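Local coordinates for beta-N-acetylhexosaminidase (Arthrobacter aurescens, PDB 3RCN), which probably hydrolyses terminal non-reducing N-acetyl-D-hexosamine residues from N-acetyl-beta-D-hexosaminides, as a glycosidase of glycosyl hydrolase family 20, at residues A[37-45]-A[95-106]; A[154-165]-A[228-238]. All coordinates share one frame; numbering follows the deposited sequence.

Interaction 1. Residues A[37-45]-A[95-106]; sequences ELRGPRRWL and AAGAFYGAQTLL. With SO4 (sulfate ion), chain I.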
loop_
_atom_site.group_PDB
_atom_site.type_symbol
_atom_site.label_atom_id
_atom_site.label_comp_id
_atom_site.label_asym_id
_atom_site.label_seq_id
_atom_site.Cartn_x
_atom_site.Cartn_y
_atom_site.Cartn_z
ATOM N N GLU A 37 17.793 -21.620 -15.738
ATOM C CA GLU A 37 17.337 -21.788 -14.363
ATOM C C GLU A 37 17.052 -20.458 -13.666
ATOM O O GLU A 37 16.212 -20.381 -12.774
ATOM C CB GLU A 37 18.386 -22.566 -13.560
ATOM C CG GLU A 37 18.624 -23.989 -14.039
ATOM C CD GLU A 37 19.678 -24.081 -15.132
ATOM O OE1 GLU A 37 20.308 -23.047 -15.453
ATOM O OE2 GLU A 37 19.877 -25.196 -15.667
ATOM N N LEU A 38 17.799 -19.429 -14.057
ATOM C CA LEU A 38 17.735 -18.109 -13.446
ATOM C C LEU A 38 16.851 -17.076 -14.182
ATOM O O LEU A 38 16.835 -15.907 -13.812
ATOM C CB LEU A 38 19.150 -17.560 -13.277
ATOM C CG LEU A 38 20.106 -18.235 -12.289
ATOM C CD1 LEU A 38 19.538 -19.518 -11.665
ATOM C CD2 LEU A 38 21.460 -18.483 -12.945
ATOM N N ARG A 39 16.169 -17.478 -15.253
ATOM C CA ARG A 39 15.323 -16.535 -15.983
ATOM C C ARG A 39 14.287 -15.918 -15.056
ATOM O O ARG A 39 13.883 -14.771 -15.243
ATOM C CB ARG A 39 14.632 -17.202 -17.165
ATOM C CG ARG A 39 15.572 -17.945 -18.097
ATOM C CD ARG A 39 15.924 -17.106 -19.298
ATOM N NE ARG A 39 17.140 -17.558 -19.981
ATOM C CZ ARG A 39 17.204 -18.597 -20.810
ATOM N NH1 ARG A 39 16.119 -19.323 -21.057
ATOM N NH2 ARG A 39 18.359 -18.914 -21.383
ATOM N N GLY A 40 13.863 -16.675 -14.049
ATOM C CA GLY A 40 12.916 -16.166 -13.076
ATOM C C GLY A 40 13.449 -14.934 -12.366
ATOM O O GLY A 40 12.834 -13.861 -12.416
ATOM N N PRO A 41 14.615 -15.064 -11.719
ATOM C CA PRO A 41 15.234 -13.902 -11.075
ATOM C C PRO A 41 15.592 -12.777 -12.058
ATOM O O PRO A 41 15.569 -11.606 -11.656
ATOM C CB PRO A 41 16.490 -14.491 -10.450
ATOM C CG PRO A 41 16.093 -15.897 -10.127
ATOM C CD PRO A 41 15.229 -16.327 -11.281
ATOM N N ARG A 42 15.923 -13.108 -13.306
ATOM C CA ARG A 42 16.213 -12.072 -14.293
ATOM C C ARG A 42 14.990 -11.163 -14.473
ATOM O O ARG A 42 15.114 -9.938 -14.536
ATOM C CB ARG A 42 16.630 -12.668 -15.635
ATOM C CG ARG A 42 16.883 -11.615 -16.722
ATOM C CD ARG A 42 16.333 -12.056 -18.059
ATOM N NE ARG A 42 17.377 -12.502 -18.975
ATOM C CZ ARG A 42 17.205 -13.427 -19.920
ATOM N NH1 ARG A 42 16.026 -14.020 -20.070
ATOM N NH2 ARG A 42 18.215 -13.769 -20.711
ATOM N N ARG A 43 13.811 -11.776 -14.551
ATOM C CA ARG A 43 12.565 -11.027 -14.689
ATOM C C ARG A 43 12.335 -10.084 -13.511
ATOM O O ARG A 43 11.987 -8.919 -13.700
ATOM C CB ARG A 43 11.372 -11.974 -14.865
ATOM C CG ARG A 43 11.372 -12.720 -16.195
ATOM C CD ARG A 43 10.111 -13.559 -16.397
ATOM N NE ARG A 43 10.086 -14.712 -15.508
ATOM C CZ ARG A 43 10.418 -15.942 -15.882
ATOM N NH1 ARG A 43 10.786 -16.187 -17.136
ATOM N NH2 ARG A 43 10.373 -16.928 -15.010
ATOM N N TRP A 44 12.540 -10.577 -12.295
ATOM C CA TRP A 44 12.326 -9.749 -11.121
ATOM C C TRP A 44 13.264 -8.541 -11.097
ATOM O O TRP A 44 12.836 -7.424 -10.814
ATOM C CB TRP A 44 12.476 -10.540 -9.826
ATOM C CG TRP A 44 12.346 -9.648 -8.663
ATOM C CD1 TRP A 44 11.192 -9.259 -8.053
ATOM C CD2 TRP A 44 13.406 -8.970 -7.992
ATOM N NE1 TRP A 44 11.471 -8.398 -7.023
ATOM C CE2 TRP A 44 12.825 -8.198 -6.972
ATOM C CE3 TRP A 44 14.791 -8.944 -8.153
ATOM C CZ2 TRP A 44 13.583 -7.403 -6.118
ATOM C CZ3 TRP A 44 15.540 -8.156 -7.302
ATOM C CH2 TRP A 44 14.936 -7.396 -6.301
ATOM N N LEU A 45 14.541 -8.770 -11.378
ATOM C CA LEU A 45 15.531 -7.696 -11.407
ATOM C C LEU A 45 15.185 -6.651 -12.472
ATOM O O LEU A 45 15.168 -5.434 -12.208
ATOM C CB LEU A 45 16.912 -8.274 -11.689
ATOM C CG LEU A 45 18.076 -7.304 -11.544
ATOM C CD1 LEU A 45 18.132 -6.788 -10.110
ATOM C CD2 LEU A 45 19.373 -7.997 -11.933
ATOM N N ALA A 95 17.644 -20.545 -8.517
ATOM C CA ALA A 95 16.870 -19.331 -8.636
ATOM C C ALA A 95 16.923 -18.484 -7.367
ATOM O O ALA A 95 17.262 -17.293 -7.421
ATOM C CB ALA A 95 15.445 -19.666 -8.987
ATOM N N ALA A 96 16.590 -19.087 -6.231
ATOM C CA ALA A 96 16.612 -18.359 -4.972
ATOM C C ALA A 96 17.975 -17.722 -4.712
ATOM O O ALA A 96 18.055 -16.598 -4.220
ATOM C CB ALA A 96 16.225 -19.262 -3.821
ATOM N N GLY A 97 19.047 -18.433 -5.045
ATOM C CA GLY A 97 20.383 -17.902 -4.848
ATOM C C GLY A 97 20.608 -16.659 -5.690
ATOM O O GLY A 97 21.097 -15.637 -5.203
ATOM N N ALA A 98 20.247 -16.758 -6.965
ATOM C CA ALA A 98 20.374 -15.650 -7.898
ATOM C C ALA A 98 19.536 -14.470 -7.419
ATOM O O ALA A 98 19.928 -13.319 -7.560
ATOM C CB ALA A 98 19.935 -16.085 -9.293
ATOM N N PHE A 99 18.378 -14.772 -6.847
ATOM C CA PHE A 99 17.500 -13.741 -6.341
ATOM C C PHE A 99 18.212 -12.971 -5.241
ATOM O O PHE A 99 18.238 -11.744 -5.252
ATOM C CB PHE A 99 16.192 -14.357 -5.818
ATOM C CG PHE A 99 15.240 -13.352 -5.249
ATOM C CD1 PHE A 99 14.450 -12.572 -6.085
ATOM C CD2 PHE A 99 15.138 -13.170 -3.877
ATOM C CE1 PHE A 99 13.565 -11.630 -5.562
ATOM C CE2 PHE A 99 14.255 -12.226 -3.344
ATOM C CZ PHE A 99 13.465 -11.462 -4.188
ATOM N N TYR A 100 18.797 -13.694 -4.288
ATOM C CA TYR A 100 19.465 -13.046 -3.165
ATOM C C TYR A 100 20.677 -12.239 -3.633
ATOM O O TYR A 100 20.975 -11.180 -3.083
ATOM C CB TYR A 100 19.811 -14.063 -2.070
ATOM C CG TYR A 100 18.570 -14.676 -1.464
ATOM C CD1 TYR A 100 17.444 -13.893 -1.211
ATOM C CD2 TYR A 100 18.496 -16.037 -1.190
ATOM C CE1 TYR A 100 16.279 -14.438 -0.664
ATOM C CE2 TYR A 100 17.322 -16.605 -0.650
ATOM C CZ TYR A 100 16.224 -15.792 -0.398
ATOM O OH TYR A 100 15.080 -16.326 0.126
ATOM N N GLY A 101 21.353 -12.723 -4.668
ATOM C CA GLY A 101 22.456 -11.982 -5.246
ATOM C C GLY A 101 21.963 -10.641 -5.766
ATOM O O GLY A 101 22.570 -9.614 -5.501
ATOM N N ALA A 102 20.856 -10.677 -6.506
ATOM C CA ALA A 102 20.164 -9.497 -6.994
ATOM C C ALA A 102 19.891 -8.484 -5.892
ATOM O O ALA A 102 20.107 -7.284 -6.085
ATOM C CB ALA A 102 18.853 -9.890 -7.678
ATOM N N GLN A 103 19.410 -8.954 -4.745
ATOM C CA GLN A 103 19.145 -8.047 -3.629
ATOM C C GLN A 103 20.432 -7.398 -3.163
ATOM O O GLN A 103 20.489 -6.192 -2.953
ATOM C CB GLN A 103 18.465 -8.760 -2.467
ATOM C CG GLN A 103 17.141 -9.378 -2.844
ATOM C CD GLN A 103 15.997 -8.385 -2.871
ATOM O OE1 GLN A 103 16.147 -7.223 -2.499
ATOM N NE2 GLN A 103 14.837 -8.847 -3.307
ATOM N N THR A 104 21.480 -8.193 -3.020
ATOM C CA THR A 104 22.763 -7.635 -2.630
ATOM C C THR A 104 23.262 -6.586 -3.626
ATOM O O THR A 104 23.909 -5.605 -3.251
ATOM C CB THR A 104 23.795 -8.728 -2.452
ATOM O OG1 THR A 104 23.392 -9.552 -1.355
ATOM C CG2 THR A 104 25.140 -8.117 -2.139
ATOM N N LEU A 105 22.942 -6.793 -4.895
ATOM C CA LEU A 105 23.287 -5.840 -5.935
ATOM C C LEU A 105 22.572 -4.518 -5.681
ATOM O O LEU A 105 23.195 -3.468 -5.625
ATOM C CB LEU A 105 22.884 -6.383 -7.300
ATOM C CG LEU A 105 23.415 -5.557 -8.460
ATOM C CD1 LEU A 105 24.915 -5.765 -8.515
ATOM C CD2 LEU A 105 22.752 -5.951 -9.772
ATOM N N LEU A 106 21.256 -4.575 -5.516
ATOM C CA LEU A 106 20.489 -3.363 -5.275
ATOM C C LEU A 106 21.053 -2.565 -4.112
ATOM O O LEU A 106 21.180 -1.343 -4.207
ATOM C CB LEU A 106 19.022 -3.678 -5.033
ATOM C CG LEU A 106 18.298 -4.225 -6.255
ATOM C CD1 LEU A 106 16.810 -4.179 -6.003
ATOM C CD2 LEU A 106 18.654 -3.445 -7.510
HETATM S S SO4 I . 11.569 -19.462 -18.357
HETATM O O1 SO4 I . 10.262 -19.168 -18.946
HETATM O O2 SO4 I . 12.551 -18.481 -18.819
HETATM O O3 SO4 I . 11.471 -19.433 -16.899
HETATM O O4 SO4 I . 12.000 -20.792 -18.772
#
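Trp44 and Phe99 show how one large side chain can key together two helices that share no hydrogen bond. The edge of Phe99 is turned onto the face of the Trp44 indole in an edge-to-face pair, with its CE1 over the middle of the ring system, 3.6 Å from Trp44 CD2. The planes meet at 60° and the centroids of the two six-membered rings lie 4.9 Å apart. With CG anti to the backbone N (chi1 176°), Trp44 extends as a knob into a hole lined by Phe99, Ala102, Gln103 and Leu106. Ala102 CB meets the indole at its edge, 3.8 Å from Trp44 CZ3. The Gln103 side chain, bent at chi2, crosses the indole at about a right angle and brings NE2 to 3.3 Å from Trp44 CH2. Toward the N-terminal ends, Pro41 CG rests 4.0 Å from Ala95 CB and also touches Ala98 CB, which Leu38 CG approaches to 3.7 Å. Pro41, Ala95 and Ala98 are compact, consistent with axes only 8.6 Å apart at a crossing angle of -26°. On the outer side of the 37-45 segment, Arg43 directs NH1 and NH2 at a sulfate ion, probably from the crystallisation liquor, through three weak hydrogen bonds, while NH1 also forms a salt bridge with Asp56 of the second subunit. Leu38 and Leu45 reach strand 67-71, and Ala98 and Leu105 reach strand 88-92. Two roughly parallel helices packed on one face of a mixed sheet fit the alpha-beta half sandwich of family 20 domain 2.

Interaction 2. Residues A[154-165]-A[228-238]; sequences KDNVLRFIEVMA and EIVAFAADRHI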
loop_
_atom_site.group_PDB
_atom_site.type_symbol
_atom_site.label_atom_id
_atom_site.label_comp_id
_atom_site.label_asym_id
_atom_site.label_seq_id
_atom_site.Cartn_x
_atom_site.Cartn_y
_atom_site.Cartn_z
ATOM N N LYS A 154 -4.673 -5.905 0.900
ATOM C CA LYS A 154 -3.792 -6.618 -0.020
ATOM C C LYS A 154 -2.581 -5.793 -0.503
ATOM O O LYS A 154 -1.460 -6.312 -0.570
ATOM C CB LYS A 154 -4.620 -7.124 -1.200
ATOM C CG LYS A 154 -3.853 -7.935 -2.224
ATOM C CD LYS A 154 -4.821 -8.658 -3.154
ATOM C CE LYS A 154 -5.545 -7.699 -4.114
ATOM N NZ LYS A 154 -4.633 -7.174 -5.169
ATOM N N ASP A 155 -2.806 -4.521 -0.846
ATOM C CA ASP A 155 -1.722 -3.627 -1.274
ATOM C C ASP A 155 -0.570 -3.583 -0.254
ATOM O O ASP A 155 0.607 -3.589 -0.612
ATOM C CB ASP A 155 -2.251 -2.200 -1.524
ATOM C CG ASP A 155 -3.062 -2.073 -2.831
ATOM O OD1 ASP A 155 -3.833 -1.080 -2.973
ATOM O OD2 ASP A 155 -2.923 -2.959 -3.713
ATOM N N ASN A 156 -0.930 -3.546 1.023
ATOM C CA ASN A 156 0.043 -3.486 2.101
ATOM C C ASN A 156 0.745 -4.822 2.361
ATOM O O ASN A 156 1.947 -4.852 2.651
ATOM C CB ASN A 156 -0.622 -2.938 3.360
ATOM C CG ASN A 156 -1.217 -1.558 3.134
ATOM O OD1 ASN A 156 -2.423 -1.405 2.917
ATOM N ND2 ASN A 156 -0.362 -0.552 3.136
ATOM N N VAL A 157 0.001 -5.922 2.236
ATOM C CA VAL A 157 0.593 -7.261 2.324
ATOM C C VAL A 157 1.700 -7.465 1.273
ATOM O O VAL A 157 2.769 -7.980 1.594
ATOM C CB VAL A 157 -0.471 -8.398 2.178
ATOM C CG1 VAL A 157 0.199 -9.774 2.160
ATOM C CG2 VAL A 157 -1.527 -8.332 3.286
ATOM N N LEU A 158 1.460 -7.063 0.026
ATOM C CA LEU A 158 2.453 -7.308 -1.013
ATOM C C LEU A 158 3.673 -6.451 -0.735
ATOM O O LEU A 158 4.807 -6.847 -1.040
ATOM C CB LEU A 158 1.900 -7.001 -2.396
ATOM C CG LEU A 158 0.583 -7.694 -2.720
ATOM C CD1 LEU A 158 -0.044 -7.147 -4.001
ATOM C CD2 LEU A 158 0.805 -9.210 -2.800
ATOM N N ARG A 159 3.438 -5.274 -0.160
ATOM C CA ARG A 159 4.549 -4.375 0.170
ATOM C C ARG A 159 5.375 -4.896 1.333
ATOM O O ARG A 159 6.606 -4.832 1.319
ATOM C CB ARG A 159 4.045 -2.963 0.469
ATOM C CG ARG A 159 3.936 -2.101 -0.770
ATOM C CD ARG A 159 5.211 -1.321 -0.977
ATOM N NE ARG A 159 6.044 -1.883 -2.018
ATOM C CZ ARG A 159 7.305 -1.526 -2.221
ATOM N NH1 ARG A 159 7.863 -0.619 -1.441
ATOM N NH2 ARG A 159 8.018 -2.091 -3.189
ATOM N N PHE A 160 4.692 -5.409 2.348
ATOM C CA PHE A 160 5.360 -6.096 3.442
ATOM C C PHE A 160 6.198 -7.277 2.926
ATOM O O PHE A 160 7.320 -7.501 3.384
ATOM C CB PHE A 160 4.320 -6.576 4.453
ATOM C CG PHE A 160 4.904 -7.290 5.644
ATOM C CD1 PHE A 160 5.369 -6.572 6.740
ATOM C CD2 PHE A 160 4.983 -8.680 5.671
ATOM C CE1 PHE A 160 5.909 -7.221 7.831
ATOM C CE2 PHE A 160 5.521 -9.337 6.763
ATOM C CZ PHE A 160 5.983 -8.605 7.845
ATOM N N ILE A 161 5.658 -8.018 1.961
ATOM C CA ILE A 161 6.367 -9.164 1.388
ATOM C C ILE A 161 7.616 -8.718 0.624
ATOM O O ILE A 161 8.659 -9.365 0.685
ATOM C CB ILE A 161 5.459 -9.986 0.449
ATOM C CG1 ILE A 161 4.479 -10.823 1.268
ATOM C CG2 ILE A 161 6.296 -10.877 -0.454
ATOM C CD1 ILE A 161 3.330 -11.408 0.459
ATOM N N GLU A 162 7.504 -7.595 -0.077
ATOM C CA GLU A 162 8.623 -7.043 -0.835
ATOM C C GLU A 162 9.771 -6.640 0.092
ATOM O O GLU A 162 10.954 -6.885 -0.198
ATOM C CB GLU A 162 8.145 -5.840 -1.652
ATOM C CG GLU A 162 9.195 -5.268 -2.583
ATOM C CD GLU A 162 9.331 -6.044 -3.890
ATOM O OE1 GLU A 162 8.648 -5.648 -4.863
ATOM O OE2 GLU A 162 10.123 -7.026 -3.951
ATOM N N VAL A 163 9.417 -6.017 1.214
ATOM C CA VAL A 163 10.404 -5.654 2.226
ATOM C C VAL A 163 11.041 -6.894 2.864
ATOM O O VAL A 163 12.227 -6.882 3.199
ATOM C CB VAL A 163 9.798 -4.748 3.312
ATOM C CG1 VAL A 163 10.809 -4.472 4.396
ATOM C CG2 VAL A 163 9.306 -3.431 2.695
HETATM N N MSE A 164 10.258 -7.962 3.024
HETATM C CA MSE A 164 10.799 -9.230 3.539
HETATM C C MSE A 164 11.875 -9.815 2.627
HETATM O O MSE A 164 12.926 -10.249 3.091
HETATM C CB MSE A 164 9.705 -10.288 3.696
HETATM C CG MSE A 164 8.777 -10.120 4.873
HETATM SE SE MSE A 164 7.467 -11.583 4.875
HETATM C CE MSE A 164 8.590 -13.157 5.076
ATOM N N ALA A 165 11.590 -9.857 1.330
ATOM C CA ALA A 165 12.509 -10.472 0.388
ATOM C C ALA A 165 13.820 -9.683 0.344
ATOM O O ALA A 165 14.893 -10.235 0.066
ATOM C CB ALA A 165 11.872 -10.553 -0.995
ATOM N N GLU A 228 -2.770 -14.544 -5.695
ATOM C CA GLU A 228 -1.856 -13.453 -5.995
ATOM C C GLU A 228 -0.754 -13.321 -4.943
ATOM O O GLU A 228 0.430 -13.241 -5.266
ATOM C CB GLU A 228 -2.625 -12.135 -6.137
ATOM C CG GLU A 228 -1.747 -10.929 -6.513
ATOM C CD GLU A 228 -2.552 -9.628 -6.773
ATOM O OE1 GLU A 228 -3.749 -9.561 -6.421
ATOM O OE2 GLU A 228 -1.984 -8.660 -7.330
ATOM N N ILE A 229 -1.143 -13.307 -3.680
ATOM C CA ILE A 229 -0.172 -13.153 -2.618
ATOM C C ILE A 229 0.837 -14.297 -2.649
ATOM O O ILE A 229 2.047 -14.065 -2.476
ATOM C CB ILE A 229 -0.860 -13.111 -1.260
ATOM C CG1 ILE A 229 -1.483 -11.737 -1.040
ATOM C CG2 ILE A 229 0.139 -13.421 -0.164
ATOM C CD1 ILE A 229 -2.541 -11.707 0.035
ATOM N N VAL A 230 0.332 -15.520 -2.881
ATOM C CA VAL A 230 1.171 -16.707 -2.995
ATOM C C VAL A 230 2.121 -16.627 -4.195
ATOM O O VAL A 230 3.310 -16.942 -4.083
ATOM C CB VAL A 230 0.332 -18.025 -3.071
ATOM C CG1 VAL A 230 1.219 -19.201 -3.449
ATOM C CG2 VAL A 230 -0.377 -18.313 -1.752
ATOM N N ALA A 231 1.597 -16.215 -5.345
ATOM C CA ALA A 231 2.428 -16.011 -6.534
ATOM C C ALA A 231 3.442 -14.877 -6.341
ATOM O O ALA A 231 4.607 -14.998 -6.736
ATOM C CB ALA A 231 1.565 -15.753 -7.748
ATOM N N PHE A 232 2.996 -13.785 -5.725
ATOM C CA PHE A 232 3.871 -12.653 -5.436
ATOM C C PHE A 232 5.023 -13.126 -4.546
ATOM O O PHE A 232 6.192 -12.861 -4.837
ATOM C CB PHE A 232 3.064 -11.516 -4.774
ATOM C CG PHE A 232 3.793 -10.193 -4.677
ATOM C CD1 PHE A 232 4.552 -9.880 -3.561
ATOM C CD2 PHE A 232 3.675 -9.243 -5.676
ATOM C CE1 PHE A 232 5.199 -8.648 -3.453
ATOM C CE2 PHE A 232 4.336 -8.018 -5.584
ATOM C CZ PHE A 232 5.092 -7.724 -4.471
ATOM N N ALA A 233 4.698 -13.847 -3.476
ATOM C CA ALA A 233 5.732 -14.396 -2.599
ATOM C C ALA A 233 6.661 -15.393 -3.324
ATOM O O ALA A 233 7.862 -15.448 -3.064
ATOM C CB ALA A 233 5.108 -15.040 -1.396
ATOM N N ALA A 234 6.104 -16.178 -4.236
ATOM C CA ALA A 234 6.883 -17.207 -4.905
ATOM C C ALA A 234 7.888 -16.591 -5.879
ATOM O O ALA A 234 9.011 -17.101 -6.054
ATOM C CB ALA A 234 5.961 -18.192 -5.612
ATOM N N ASP A 235 7.494 -15.485 -6.508
ATOM C CA ASP A 235 8.421 -14.748 -7.366
ATOM C C ASP A 235 9.618 -14.253 -6.554
ATOM O O ASP A 235 10.712 -14.095 -7.075
ATOM C CB ASP A 235 7.724 -13.559 -8.032
ATOM C CG ASP A 235 6.936 -13.951 -9.283
ATOM O OD1 ASP A 235 7.065 -15.122 -9.744
ATOM O OD2 ASP A 235 6.207 -13.066 -9.809
ATOM N N ARG A 236 9.377 -13.960 -5.282
ATOM C CA ARG A 236 10.419 -13.551 -4.334
ATOM C C ARG A 236 10.998 -14.678 -3.448
ATOM O O ARG A 236 11.662 -14.401 -2.440
ATOM C CB ARG A 236 9.965 -12.334 -3.525
ATOM C CG ARG A 236 9.830 -11.064 -4.381
ATOM C CD ARG A 236 8.612 -10.254 -3.966
ATOM N NE ARG A 236 8.356 -9.136 -4.866
ATOM C CZ ARG A 236 7.676 -9.215 -6.008
ATOM N NH1 ARG A 236 7.179 -10.370 -6.425
ATOM N NH2 ARG A 236 7.496 -8.127 -6.740
ATOM N N HIS A 237 10.626 -15.928 -3.738
ATOM C CA HIS A 237 11.204 -17.084 -3.044
ATOM C C HIS A 237 10.849 -17.096 -1.569
ATOM O O HIS A 237 11.645 -17.454 -0.703
ATOM C CB HIS A 237 12.718 -17.181 -3.273
ATOM C CG HIS A 237 13.065 -17.490 -4.691
ATOM N ND1 HIS A 237 13.039 -18.773 -5.198
ATOM C CD2 HIS A 237 13.371 -16.681 -5.733
ATOM C CE1 HIS A 237 13.347 -18.741 -6.481
ATOM N NE2 HIS A 237 13.557 -17.483 -6.829
ATOM N N ILE A 238 9.622 -16.692 -1.303
ATOM C CA ILE A 238 9.076 -16.774 0.025
ATOM C C ILE A 238 7.974 -17.832 0.012
ATOM O O ILE A 238 7.109 -17.842 -0.875
ATOM C CB ILE A 238 8.554 -15.402 0.466
ATOM C CG1 ILE A 238 9.725 -14.415 0.534
ATOM C CG2 ILE A 238 7.833 -15.496 1.790
ATOM C CD1 ILE A 238 9.308 -12.958 0.582
#
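Leu158, Ile161, Ile229, Phe232 and Ile238 form the apolar centre between two helices whose axes run nearly parallel, 17° apart. Leu158 lies over one face of the Phe232 ring: its CB makes a CH-pi contact 3.9 Å from the centroid, and its CD2 covers the root of the ring at CG. Ile161 comes to the ring edge instead, with CG2 3.7 Å from Phe232 CD1. The two branches of Ile161 divide the work, since CD1 turns to Ile229 CG2 at 3.8 Å whereas CG2 also reaches Ile238 CD1. Ile238 can join because a Schellman motif, with His237 at positive phi as its C-prime residue, ends helix 223-235 and folds the chain back; Ala165 and the selenomethionine Met164 meet it there.

Outward from this core, the opposite face of Phe232 carries the Arg236 guanidinium, whose CZ is offset toward the ring's rim. Three contacts hold that group: NE to Glu162 OE2 at 2.9 Å, NH2 weakly to Glu162 OE1, and NH1 to the backbone Phe232 O at 3.1 Å. Arg236 NE approaches from above the Glu162 carboxylate, 54° out of its plane. At the other end, Lys154, bent at chi3 and chi4, brings NZ to 2.8 Å from Glu228 OE1 in a second salt bridge, and Arg115 of the second subunit pairs with the same oxygen.

Lys154, Glu228 and Arg236 are buried, Glu162 only partly so; each has an opposite charge beside it, which probably lowers the cost of burial. Phe232, held between Leu158 and Arg236, joins the hydrophobic seam between successive helices of the TIM barrel to its ionic border.

How the interactions relate
Along the chain both segments of interaction 1 come before those of interaction 2; the first contact, 37-45 with 95-106, lies in domain 2, and the second, 154-165 with 228-238, in the catalytic barrel. Their centres are about 15 Å apart, and they touch directly. Phe99 CE2 lies 3.5 Å from Arg236 O, Trp44 NE1 is 3.6 Å from Glu162 OE2, and His237 packs on Ala95 and Ala96. Helices that lie on the half-sandwich sheet therefore meet the C-terminal ends of two barrel helices, so the two domains pack directly against each other here. Both contacts also touch the second subunit, placing this domain junction beside the dimer interface.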